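Local atomic coordinates of glutamine amido transferase (Methylobacillus flagellatus, PDB entry 3M3P), a protein that is of unknown function but belongs to the glutamine amidotransferase family, with an alpha/beta fold built on a central mixed sheet. Residues Leu125-Gly129 with His231-Trp236; Glu110-Val114 with Val212-Arg216; Phe11-Pro17 with Met54-Pro58; Leu71-Arg76 with Leu94-Met99. The contacts are given in a common frame with arbitrary orientation. Where two conformers were deposited one is given. Residue numbers count along the deposited sequence, not the author numbering.

Overall arrangement
From the N terminus, strand 6-10 leads into interaction 3, where the loop 11-17 is joined by residues 54-58 as the chain leaves the neighbouring parallel strand 51-54. Helix 68-81 follows, and after strand 85-88 the chain returns on helix 90-98 to close interaction 4. These two contacts lie in series and touch: Met54 packs on Ile75 and Leu95, Phe11 on Leu71 and Leu94. The antiparallel part of the sheet then begins. Residues 110-114 wait for helix 211-215 (interaction 2), and helix 122-128 waits for the C-terminal helix 218-237 (interaction 1), so interactions 1 and 2 cross along the chain, their centres 24 Å apart.

Interaction 1. Residues Leu125-Gly129 with His231-Trp236; sequences LEWLG and HVYARW
Residues 125-128 end a helix, Gly129 is the first residue beyond it, and 231-236 lies within a longer helix; Trp127 CA and Val232 CA are 5.4 Å apart. Gly129 has positive phi (98°), at which a CB would jam against the preceding carbonyl. His231 and Arg235, one turn apart, make the polar contacts. His231, chi1 t, donates from ND1 to Trp127 O (3.0 Å), a side-chain bond to a carbonyl at the helix end; water 1 links His231 NE2 (3.2 Å) to Leu125 O (2.8 Å). Arg235 (t, p, t) forms a salt bridge with extended Glu126, NE to OE2 2.7 Å and NH2 to OE2 2.9 Å; Asp168 is a second acidic partner of the guanidinium. The C-terminal helix 218-237 is joined to the short helix 122-128 beside the central mixed sheet of this alpha/beta fold, with Ile171 and Phe173 of strand 170-173 touching the apolar side chains. Two CH-pi contacts form: Arg235 CG lies 3.6 Å from the centroid of the six-membered ring of Trp127 (chi1 m), and Gly129 CA 3.7 Å from that of the His231 ring. Apolar packing sets Trp127 CZ3 3.9 Å from Trp236 CB and Leu128 CD2 4.1 Å from Val232 CG2.

Interaction 2. Residues Glu110-Val114 with Val212-Arg216; sequences EIGWV and VEILR
Ile214, near the end of the short helix 211-215, packs that helix against the corner where the chain passes from strand 103-111 to strand 113-118 in the antiparallel part of the sheet. The corner is at Gly112, with Gly112 CA 5.6 Å from Ile214 CA; the phi/psi of Gly112, 120/-154, would jam a CB against the preceding carbonyl O. With chi1 m and chi2 t, Ile214 sets CG1 3.8 Å from Gly112 CA and CD1 4.3 Å from Ile111 CG2, while Val184 and Cys188 of helix 181-190 also touch its side chain. Trp113, chi1 m and chi2 105°, swings its indole edge to the end of the helix, and NE1 donates to Ile214 O at 2.9 Å, nearly straight at 169°. Its ring also makes a cation-pi contact with Arg221 and meets Phe137 edge to face. At Arg216 the chain leaves helical angles, and Arg216 N makes a weak bond to Glu213 O (3.4 Å). The indole therefore serves as donor to a main-chain carbonyl in the last turn of the helix, giving an otherwise apolar, buried contact one directional bond.

Interaction 3. Residues Phe11-Pro17 with Met54-Pro58; sequences FSASEGP and MMGGP
Apart from Met54, which ends strand 51-54, both segments are loop. They run in opposite senses, Phe11 CA 5.0 Å from Gly57 CA, Glu15 CA 6.4 Å from Gly56 CA and Pro17 CA 6.8 Å from Met55 CA, without a direct hydrogen bond between them. Phe11 (chi1 m, chi2 -82°) points its CB at the other loop and sets its ring edge against carbonyls: CE2 is 3.3 Å from Met55 O and CD2 3.4 Å from Gly56 O. Glu15 (m, t, chi3 69°) folds its carboxylate over the two glycines, OE1 3.3 Å from Gly56 C and OE2 3.2 Å from Gly57 CA. A CB on Gly56 would clash with Glu15 OE1, one on Gly57 with Phe11 CB. Met55 (a selenomethionine), m at all three chi angles, curls its CE to 3.5 Å from Gly16 O. Ser12 (p) sets CB 3.8 Å from Pro58 CD. Water 2 joins Phe11 N (2.8 Å), Glu15 O (2.7 Å) and Gly56 O (2.7 Å); water 3 joins Glu15 OE1 (2.7 Å) and Gly56 N (2.8 Å). The loops follow adjacent parallel strands of an alpha/beta fold, and Gly56-Gly57-Pro58 probably corresponds to the loop shaping the oxyanion hole in related glutamine amidotransferases.

Interaction 4. Residues Leu71-Arg76 with Leu94-Met99; sequences LLALIR and LLAKAM
Helices 71-76 and 94-98 cross steeply, at -80°, with their axes 8.9 Å apart. Ala98 lies at the closest backbone approach, its CA 4.8 Å from Leu72 CA, consistent with its small side chain. Its methyl is a low bump fitted between Leu72 and Ile75: Ala98 CB lies 3.7 Å from Leu72 O, 3.9 Å from Leu72 CD2 and 3.5 Å from Ile75 CG2. Ile75 (m, t) fills the hollow bordered by Leu94, Leu95 and Ala98, with CD1 3.8 Å from Leu94 O and CG2 3.6 Å from Leu95 CD1. Leu72 (m, t) brings CD2 to 3.8 Å from Leu94 O, and Leu71 (t, p) meets Leu94 (m, t) at CD2 to CD1, 3.9 Å. At the exposed border Arg76 (m, t, m) donates from NH1 to Ala98 O (3.2 Å, 165°), a carbonyl in the last helical turn; Met99 (a selenomethionine), m throughout and no longer helical, curls its SE to 4.0 Å from Arg76 CG. Beneath the crossing, Leu52 and Met54 of strand 51-54 touch Ile75, and Met54 also touches Leu95, while Tyr164 and Leu166 of strand 161-166 meet helix 90-98 and Met99, so both helices pack on the central sheet.

Interaction 1. Residues Leu125-Gly129 with His231-Trp236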
loop_
_atom_site.group_PDB
_atom_site.type_symbol
_atom_site.label_atom_id
_atom_site.label_comp_id
_atom_site.label_asym_id
_atom_site.label_seq_id
_atom_site.Cartn_x
_atom_site.Cartn_y
_atom_site.Cartn_z
ATOM N N LEU A 125 -7.518 7.978 -14.013
ATOM C CA LEU A 125 -8.405 7.128 -14.791
ATOM C C LEU A 125 -7.693 5.804 -15.079
ATOM O O LEU A 125 -8.302 4.721 -14.955
ATOM C CB LEU A 125 -8.791 7.808 -16.085
ATOM C CG LEU A 125 -9.661 7.010 -17.051
ATOM C CD1 LEU A 125 -11.010 6.683 -16.440
ATOM C CD2 LEU A 125 -9.749 7.704 -18.408
ATOM N N GLU A 126 -6.449 5.882 -15.520
ATOM C CA GLU A 126 -5.674 4.676 -15.913
ATOM C C GLU A 126 -5.496 3.700 -14.763
ATOM O O GLU A 126 -5.748 2.483 -14.934
ATOM C CB GLU A 126 -4.314 5.104 -16.454
ATOM C CG GLU A 126 -3.447 3.927 -16.895
ATOM C CD GLU A 126 -2.176 4.262 -17.617
ATOM O OE1 GLU A 126 -1.953 5.443 -17.970
ATOM O OE2 GLU A 126 -1.393 3.291 -17.880
ATOM N N TRP A 127 -5.059 4.205 -13.612
ATOM C CA TRP A 127 -4.709 3.349 -12.485
ATOM C C TRP A 127 -5.893 3.001 -11.598
ATOM O O TRP A 127 -5.968 1.864 -11.150
ATOM C CB TRP A 127 -3.598 4.002 -11.671
ATOM C CG TRP A 127 -2.260 3.895 -12.334
ATOM C CD1 TRP A 127 -1.770 4.725 -13.262
ATOM C CD2 TRP A 127 -1.296 2.857 -12.146
ATOM N NE1 TRP A 127 -0.536 4.264 -13.717
ATOM C CE2 TRP A 127 -0.226 3.129 -13.018
ATOM C CE3 TRP A 127 -1.228 1.714 -11.332
ATOM C CZ2 TRP A 127 0.933 2.324 -13.064
ATOM C CZ3 TRP A 127 -0.087 0.935 -11.377
ATOM C CH2 TRP A 127 0.971 1.245 -12.230
ATOM N N LEU A 128 -6.843 3.920 -11.387
ATOM C CA LEU A 128 -8.000 3.674 -10.475
ATOM C C LEU A 128 -9.256 3.248 -11.243
ATOM O O LEU A 128 -10.171 2.676 -10.620
ATOM C CB LEU A 128 -8.305 4.927 -9.672
ATOM C CG LEU A 128 -7.139 5.518 -8.900
ATOM C CD1 LEU A 128 -7.574 6.802 -8.212
ATOM C CD2 LEU A 128 -6.549 4.483 -7.913
ATOM N N GLY A 129 -9.330 3.524 -12.535
ATOM C CA GLY A 129 -10.456 3.071 -13.346
ATOM C C GLY A 129 -11.554 4.099 -13.572
ATOM O O GLY A 129 -12.503 3.868 -14.334
ATOM N N HIS A 231 -8.491 -3.740 -10.209
ATOM C CA HIS A 231 -8.128 -2.914 -11.346
ATOM C C HIS A 231 -6.692 -2.344 -11.161
ATOM O O HIS A 231 -5.876 -2.380 -12.069
ATOM C CB HIS A 231 -9.125 -1.741 -11.465
ATOM C CG HIS A 231 -8.886 -0.875 -12.649
ATOM N ND1 HIS A 231 -7.946 0.144 -12.690
ATOM C CD2 HIS A 231 -9.483 -0.892 -13.867
ATOM C CE1 HIS A 231 -7.956 0.675 -13.900
ATOM N NE2 HIS A 231 -8.903 0.089 -14.615
ATOM N N VAL A 232 -6.402 -1.814 -9.977
ATOM C CA VAL A 232 -5.058 -1.293 -9.688
ATOM C C VAL A 232 -4.029 -2.402 -9.868
ATOM O O VAL A 232 -3.017 -2.200 -10.492
ATOM C CB VAL A 232 -4.979 -0.736 -8.254
ATOM C CG1 VAL A 232 -3.564 -0.338 -7.893
ATOM C CG2 VAL A 232 -5.958 0.461 -8.080
ATOM N N TYR A 233 -4.263 -3.568 -9.268
ATOM C CA TYR A 233 -3.267 -4.643 -9.283
ATOM C C TYR A 233 -3.048 -5.144 -10.695
ATOM O O TYR A 233 -1.916 -5.402 -11.113
ATOM C CB TYR A 233 -3.675 -5.766 -8.347
ATOM C CG TYR A 233 -3.678 -5.432 -6.871
ATOM C CD1 TYR A 233 -2.771 -4.530 -6.321
ATOM C CD2 TYR A 233 -4.535 -6.084 -6.023
ATOM C CE1 TYR A 233 -2.755 -4.308 -4.940
ATOM C CE2 TYR A 233 -4.531 -5.846 -4.640
ATOM C CZ TYR A 233 -3.609 -5.001 -4.129
ATOM O OH TYR A 233 -3.549 -4.749 -2.747
ATOM N N ALA A 234 -4.122 -5.262 -11.468
ATOM C CA ALA A 234 -4.003 -5.658 -12.869
ATOM C C ALA A 234 -3.171 -4.679 -13.666
ATOM O O ALA A 234 -2.363 -5.085 -14.510
ATOM C CB ALA A 234 -5.414 -5.850 -13.488
ATOM N N ARG A 235 -3.331 -3.391 -13.436
ATOM C CA ARG A 235 -2.480 -2.410 -14.119
ATOM C C ARG A 235 -1.048 -2.553 -13.648
ATOM O O ARG A 235 -0.117 -2.545 -14.445
ATOM C CB ARG A 235 -2.984 -1.007 -13.870
ATOM C CG ARG A 235 -2.175 0.107 -14.493
ATOM C CD ARG A 235 -1.960 -0.056 -16.004
ATOM N NE ARG A 235 -1.095 1.036 -16.460
ATOM C CZ ARG A 235 0.219 0.976 -16.372
ATOM N NH1 ARG A 235 0.788 -0.130 -15.909
ATOM N NH2 ARG A 235 0.951 1.987 -16.735
ATOM N N TRP A 236 -0.846 -2.663 -12.344
ATOM C CA TRP A 236 0.499 -2.710 -11.799
ATOM C C TRP A 236 1.337 -3.887 -12.304
ATOM O O TRP A 236 2.507 -3.727 -12.651
ATOM C CB TRP A 236 0.416 -2.743 -10.261
ATOM C CG TRP A 236 1.787 -2.674 -9.663
ATOM C CD1 TRP A 236 2.540 -1.555 -9.550
ATOM C CD2 TRP A 236 2.553 -3.731 -9.119
ATOM N NE1 TRP A 236 3.761 -1.849 -8.976
ATOM C CE2 TRP A 236 3.784 -3.187 -8.694
ATOM C CE3 TRP A 236 2.331 -5.100 -8.979
ATOM C CZ2 TRP A 236 4.801 -3.980 -8.148
ATOM C CZ3 TRP A 236 3.324 -5.866 -8.389
ATOM C CH2 TRP A 236 4.523 -5.317 -8.000
HETATM O O HOH W 1 -8.887 2.573 -16.607
#

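Interaction 2. Residues Glu110-Val114 with Val212-Arg216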
loop_
_atom_site.group_PDB
_atom_site.type_symbol
_atom_site.label_atom_id
_atom_site.label_comp_id
_atom_site.label_asym_id
_atom_site.label_seq_id
_atom_site.Cartn_x
_atom_site.Cartn_y
_atom_site.Cartn_z
ATOM N N GLU A 110 -6.892 9.128 10.190
ATOM C CA GLU A 110 -7.998 8.468 9.516
ATOM C C GLU A 110 -8.032 7.041 9.938
ATOM O O GLU A 110 -7.085 6.308 9.676
ATOM C CB GLU A 110 -7.918 8.551 7.970
ATOM C CG GLU A 110 -7.961 9.971 7.414
ATOM C CD GLU A 110 -7.838 10.038 5.898
ATOM O OE1 GLU A 110 -6.955 9.322 5.358
ATOM O OE2 GLU A 110 -8.697 10.722 5.279
ATOM N N ILE A 111 -9.134 6.629 10.563
ATOM C CA ILE A 111 -9.334 5.225 10.954
ATOM C C ILE A 111 -10.740 4.841 10.581
ATOM O O ILE A 111 -11.709 5.325 11.181
ATOM C CB ILE A 111 -9.019 4.940 12.433
ATOM C CG1 ILE A 111 -7.623 5.426 12.835
ATOM C CG2 ILE A 111 -9.241 3.429 12.693
ATOM C CD1 ILE A 111 -7.229 5.293 14.333
ATOM N N GLY A 112 -10.853 3.961 9.612
ATOM C CA GLY A 112 -12.150 3.486 9.125
ATOM C C GLY A 112 -12.346 3.788 7.670
ATOM O O GLY A 112 -11.389 3.852 6.911
ATOM N N TRP A 113 -13.584 3.896 7.255
ATOM C CA TRP A 113 -13.975 4.087 5.841
ATOM C C TRP A 113 -14.083 5.544 5.543
ATOM O O TRP A 113 -14.819 6.239 6.254
ATOM C CB TRP A 113 -15.319 3.377 5.590
ATOM C CG TRP A 113 -15.255 1.922 5.882
ATOM C CD1 TRP A 113 -15.772 1.282 6.960
ATOM C CD2 TRP A 113 -14.648 0.927 5.071
ATOM N NE1 TRP A 113 -15.527 -0.090 6.877
ATOM C CE2 TRP A 113 -14.803 -0.333 5.737
ATOM C CE3 TRP A 113 -13.986 0.955 3.833
ATOM C CZ2 TRP A 113 -14.344 -1.547 5.164
ATOM C CZ3 TRP A 113 -13.503 -0.209 3.292
ATOM C CH2 TRP A 113 -13.665 -1.460 3.969
ATOM N N VAL A 114 -13.378 5.997 4.524
ATOM C CA VAL A 114 -13.333 7.421 4.183
ATOM C C VAL A 114 -13.696 7.671 2.736
ATOM O O VAL A 114 -13.368 6.899 1.832
ATOM C CB VAL A 114 -11.967 8.035 4.513
ATOM C CG1 VAL A 114 -11.430 7.405 5.845
ATOM C CG2 VAL A 114 -10.962 7.823 3.395
ATOM N N VAL A 212 -18.280 -0.431 15.524
ATOM C CA VAL A 212 -19.595 -0.636 14.895
ATOM C C VAL A 212 -19.640 -0.043 13.482
ATOM O O VAL A 212 -20.047 -0.703 12.519
ATOM C CB VAL A 212 -20.745 -0.036 15.748
ATOM C CG1 VAL A 212 -22.062 0.131 14.959
ATOM C CG2 VAL A 212 -20.983 -0.881 17.007
ATOM N N GLU A 213 -19.152 1.182 13.336
ATOM C CA GLU A 213 -19.148 1.819 12.010
ATOM C C GLU A 213 -18.254 1.080 11.020
ATOM O O GLU A 213 -18.589 0.952 9.837
ATOM C CB GLU A 213 -18.725 3.277 12.143
ATOM C CG GLU A 213 -19.787 4.144 12.796
ATOM C CD GLU A 213 -19.285 5.485 13.276
ATOM O OE1 GLU A 213 -18.104 5.731 13.523
ATOM O OE2 GLU A 213 -20.215 6.343 13.521
ATOM N N ILE A 214 -17.095 0.598 11.493
ATOM C CA ILE A 214 -16.154 -0.066 10.619
ATOM C C ILE A 214 -16.704 -1.382 10.129
ATOM O O ILE A 214 -16.462 -1.796 8.971
ATOM C CB ILE A 214 -14.806 -0.216 11.301
ATOM C CG1 ILE A 214 -14.147 1.163 11.398
ATOM C CG2 ILE A 214 -13.877 -1.193 10.598
ATOM C CD1 ILE A 214 -12.901 1.260 12.295
ATOM N N LEU A 215 -17.437 -2.079 10.989
ATOM C CA LEU A 215 -17.991 -3.390 10.649
ATOM C C LEU A 215 -19.332 -3.339 9.914
ATOM O O LEU A 215 -19.782 -4.351 9.390
ATOM C CB LEU A 215 -18.122 -4.261 11.925
ATOM C CG LEU A 215 -16.774 -4.461 12.621
ATOM C CD1 LEU A 215 -16.963 -5.223 13.951
ATOM C CD2 LEU A 215 -15.786 -5.166 11.754
ATOM N N ARG A 216 -19.914 -2.161 9.837
ATOM C CA ARG A 216 -21.257 -1.990 9.242
ATOM C C ARG A 216 -21.152 -2.249 7.735
ATOM O O ARG A 216 -20.335 -1.621 7.043
ATOM C CB ARG A 216 -21.741 -0.594 9.586
ATOM C CG ARG A 216 -23.104 -0.283 9.049
ATOM C CD ARG A 216 -23.599 1.006 9.611
ATOM N NE ARG A 216 -23.957 0.953 11.020
ATOM C CZ ARG A 216 -23.902 1.944 11.911
ATOM N NH1 ARG A 216 -23.358 3.118 11.605
ATOM N NH2 ARG A 216 -24.371 1.779 13.129
#

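Interaction 3. Residues Phe11-Pro17 with Met54-Pro58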
loop_
_atom_site.group_PDB
_atom_site.type_symbol
_atom_site.label_atom_id
_atom_site.label_comp_id
_atom_site.label_asym_id
_atom_site.label_seq_id
_atom_site.Cartn_x
_atom_site.Cartn_y
_atom_site.Cartn_z
ATOM N N PHE A 11 5.951 -6.063 7.582
ATOM C CA PHE A 11 6.515 -5.364 8.738
ATOM C C PHE A 11 5.993 -5.891 10.060
ATOM O O PHE A 11 6.553 -5.577 11.114
ATOM C CB PHE A 11 6.247 -3.894 8.588
ATOM C CG PHE A 11 6.846 -3.315 7.348
ATOM C CD1 PHE A 11 8.203 -2.940 7.332
ATOM C CD2 PHE A 11 6.092 -3.147 6.211
ATOM C CE1 PHE A 11 8.741 -2.397 6.225
ATOM C CE2 PHE A 11 6.675 -2.600 5.052
ATOM C CZ PHE A 11 7.968 -2.193 5.111
ATOM N N SER A 12 4.977 -6.752 10.006
ATOM C CA SER A 12 4.414 -7.394 11.192
ATOM C C SER A 12 3.668 -8.676 10.807
ATOM O O SER A 12 3.375 -8.927 9.626
ATOM C CB SER A 12 3.438 -6.507 11.935
ATOM O OG SER A 12 2.201 -6.477 11.260
ATOM N N ALA A 13 3.335 -9.475 11.798
ATOM C CA ALA A 13 2.611 -10.727 11.539
ATOM C C ALA A 13 1.195 -10.473 11.074
ATOM O O ALA A 13 0.626 -11.306 10.350
ATOM C CB ALA A 13 2.568 -11.571 12.806
ATOM N N SER A 14 0.571 -9.395 11.534
ATOM C CA SER A 14 -0.861 -9.191 11.299
ATOM C C SER A 14 -1.183 -8.487 9.994
ATOM O O SER A 14 -2.336 -8.488 9.563
ATOM C CB SER A 14 -1.532 -8.423 12.419
ATOM O OG SER A 14 -0.938 -7.134 12.567
ATOM N N GLU A 15 -0.164 -7.917 9.378
ATOM C CA GLU A 15 -0.343 -7.130 8.165
ATOM C C GLU A 15 0.233 -7.861 6.946
ATOM O O GLU A 15 1.319 -7.533 6.454
ATOM C CB GLU A 15 0.238 -5.718 8.334
ATOM C CG GLU A 15 -0.584 -4.873 9.338
ATOM C CD GLU A 15 -0.228 -3.393 9.296
ATOM O OE1 GLU A 15 -0.546 -2.767 8.269
ATOM O OE2 GLU A 15 0.419 -2.925 10.235
ATOM N N GLY A 16 -0.505 -8.863 6.482
ATOM C CA GLY A 16 -0.024 -9.716 5.393
ATOM C C GLY A 16 -0.439 -9.160 4.043
ATOM O O GLY A 16 -1.027 -8.057 3.929
ATOM N N PRO A 17 -0.156 -9.933 2.989
ATOM C CA PRO A 17 -0.458 -9.458 1.633
ATOM C C PRO A 17 -1.945 -9.260 1.332
ATOM O O PRO A 17 -2.304 -8.542 0.383
ATOM C CB PRO A 17 0.107 -10.570 0.754
ATOM C CG PRO A 17 1.102 -11.216 1.583
ATOM C CD PRO A 17 0.580 -11.182 2.970
HETATM N N MSE A 54 5.189 -3.527 -0.827
HETATM C CA MSE A 54 5.397 -3.301 0.624
HETATM C C MSE A 54 4.063 -3.072 1.263
HETATM O O MSE A 54 3.230 -2.343 0.727
HETATM C CB MSE A 54 6.283 -2.061 0.828
HETATM C CG MSE A 54 7.707 -2.227 0.232
HETATM SE SE MSE A 54 8.860 -0.729 0.538
HETATM C CE MSE A 54 8.119 0.436 -0.886
HETATM N N MSE A 55 3.807 -3.734 2.375
HETATM C CA MSE A 55 2.591 -3.617 3.155
HETATM C C MSE A 55 2.704 -2.523 4.188
HETATM O O MSE A 55 3.658 -1.726 4.177
HETATM C CB MSE A 55 2.227 -4.980 3.756
HETATM C CG MSE A 55 2.385 -6.167 2.787
HETATM SE SE MSE A 55 1.506 -5.976 1.004
HETATM C CE MSE A 55 -0.314 -5.516 1.599
ATOM N N GLY A 56 1.737 -2.459 5.096
ATOM C CA GLY A 56 1.763 -1.462 6.181
ATOM C C GLY A 56 2.508 -2.000 7.383
ATOM O O GLY A 56 2.899 -3.170 7.465
ATOM N N GLY A 57 2.720 -1.167 8.379
ATOM C CA GLY A 57 3.267 -1.681 9.623
ATOM C C GLY A 57 3.056 -0.774 10.805
ATOM O O GLY A 57 2.735 0.418 10.611
ATOM N N PRO A 58 3.303 -1.285 12.004
ATOM C CA PRO A 58 3.051 -0.586 13.276
ATOM C C PRO A 58 4.205 0.278 13.731
ATOM O O PRO A 58 4.722 0.166 14.880
ATOM C CB PRO A 58 2.797 -1.728 14.269
ATOM C CG PRO A 58 3.708 -2.789 13.766
ATOM C CD PRO A 58 3.684 -2.697 12.238
HETATM O O HOH W 2 3.293 -5.760 6.944
HETATM O O HOH W 3 -0.747 -3.578 5.711
#

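Interaction 4. Residues Leu71-Arg76 with Leu94-Met99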
loop_
_atom_site.group_PDB
_atom_site.type_symbol
_atom_site.label_atom_id
_atom_site.label_comp_id
_atom_site.label_asym_id
_atom_site.label_seq_id
_atom_site.Cartn_x
_atom_site.Cartn_y
_atom_site.Cartn_z
ATOM N N LEU A 71 16.629 -0.783 3.063
ATOM C CA LEU A 71 15.366 -0.835 2.283
ATOM C C LEU A 71 15.156 0.406 1.437
ATOM O O LEU A 71 14.742 0.307 0.247
ATOM C CB LEU A 71 14.138 -1.051 3.186
ATOM C CG LEU A 71 12.758 -1.152 2.514
ATOM C CD1 LEU A 71 12.665 -2.342 1.564
ATOM C CD2 LEU A 71 11.648 -1.279 3.608
ATOM N N LEU A 72 15.442 1.582 1.973
ATOM C CA LEU A 72 15.311 2.796 1.156
ATOM C C LEU A 72 16.232 2.711 -0.077
ATOM O O LEU A 72 15.835 3.122 -1.165
ATOM C CB LEU A 72 15.580 4.072 1.974
ATOM C CG LEU A 72 14.622 4.342 3.128
ATOM C CD1 LEU A 72 15.044 5.601 3.924
ATOM C CD2 LEU A 72 13.177 4.461 2.631
ATOM N N ALA A 73 17.471 2.233 0.100
ATOM C CA ALA A 73 18.382 2.063 -1.034
ATOM C C ALA A 73 17.842 1.045 -2.067
ATOM O O ALA A 73 17.927 1.231 -3.293
ATOM C CB ALA A 73 19.796 1.695 -0.557
ATOM N N LEU A 74 17.266 -0.047 -1.586
ATOM C CA LEU A 74 16.662 -1.041 -2.460
ATOM C C LEU A 74 15.491 -0.482 -3.275
ATOM O O LEU A 74 15.357 -0.780 -4.452
ATOM C CB LEU A 74 16.208 -2.245 -1.633
ATOM C CG LEU A 74 15.785 -3.478 -2.408
ATOM C CD1 LEU A 74 17.049 -4.078 -3.163
ATOM C CD2 LEU A 74 15.178 -4.472 -1.427
ATOM N N ILE A 75 14.659 0.345 -2.642
ATOM C CA ILE A 75 13.560 1.007 -3.366
ATOM C C ILE A 75 14.130 1.901 -4.452
ATOM O O ILE A 75 13.661 1.912 -5.572
ATOM C CB ILE A 75 12.667 1.793 -2.398
ATOM C CG1 ILE A 75 11.927 0.885 -1.405
ATOM C CG2 ILE A 75 11.651 2.631 -3.214
ATOM C CD1 ILE A 75 11.481 1.645 -0.166
ATOM N N ARG A 76 15.125 2.698 -4.109
ATOM C CA ARG A 76 15.796 3.513 -5.115
ATOM C C ARG A 76 16.316 2.689 -6.255
ATOM O O ARG A 76 16.183 3.075 -7.442
ATOM C CB ARG A 76 16.892 4.399 -4.528
ATOM C CG ARG A 76 16.284 5.499 -3.680
ATOM C CD ARG A 76 17.299 6.582 -3.335
ATOM N NE ARG A 76 18.162 6.059 -2.346
ATOM C CZ ARG A 76 17.995 6.144 -1.023
ATOM N NH1 ARG A 76 16.991 6.782 -0.515
ATOM N NH2 ARG A 76 18.873 5.558 -0.222
ATOM N N LEU A 94 7.075 4.723 2.486
ATOM C CA LEU A 94 8.477 4.384 2.277
ATOM C C LEU A 94 8.918 4.566 0.832
ATOM O O LEU A 94 10.023 5.034 0.583
ATOM C CB LEU A 94 8.767 2.956 2.768
ATOM C CG LEU A 94 8.650 2.784 4.277
ATOM C CD1 LEU A 94 8.816 1.278 4.557
ATOM C CD2 LEU A 94 9.608 3.662 5.041
ATOM N N LEU A 95 8.072 4.198 -0.108
ATOM C CA LEU A 95 8.326 4.555 -1.510
ATOM C C LEU A 95 8.540 6.064 -1.665
ATOM O O LEU A 95 9.491 6.510 -2.299
ATOM C CB LEU A 95 7.216 3.981 -2.435
ATOM C CG LEU A 95 7.247 4.374 -3.904
ATOM C CD1 LEU A 95 8.558 3.985 -4.556
ATOM C CD2 LEU A 95 6.039 3.804 -4.613
ATOM N N ALA A 96 7.665 6.865 -1.072
ATOM C CA ALA A 96 7.786 8.298 -1.173
ATOM C C ALA A 96 9.060 8.793 -0.527
ATOM O O ALA A 96 9.791 9.607 -1.115
ATOM C CB ALA A 96 6.552 8.955 -0.509
ATOM N N LYS A 97 9.375 8.314 0.688
ATOM C CA LYS A 97 10.591 8.752 1.399
ATOM C C LYS A 97 11.851 8.370 0.638
ATOM O O LYS A 97 12.762 9.189 0.533
ATOM C CB LYS A 97 10.611 8.183 2.820
ATOM C CG LYS A 97 11.746 8.756 3.640
ATOM C CD LYS A 97 11.500 8.796 5.171
ATOM C CE LYS A 97 12.602 9.668 5.842
ATOM N NZ LYS A 97 12.564 9.551 7.323
ATOM N N ALA A 98 11.903 7.139 0.120
ATOM C CA ALA A 98 13.062 6.684 -0.653
ATOM C C ALA A 98 13.342 7.640 -1.823
ATOM O O ALA A 98 14.494 7.890 -2.139
ATOM C CB ALA A 98 12.838 5.290 -1.193
HETATM N N MSE A 99 12.270 8.155 -2.434
HETATM C CA MSE A 99 12.380 9.046 -3.580
HETATM C C MSE A 99 12.451 10.507 -3.253
HETATM O O MSE A 99 12.408 11.355 -4.181
HETATM C CB MSE A 99 11.263 8.729 -4.569
HETATM C CG MSE A 99 11.308 7.301 -5.009
HETATM SE SE MSE A 99 13.016 6.641 -5.730
HETATM C CE MSE A 99 13.214 7.967 -7.083
#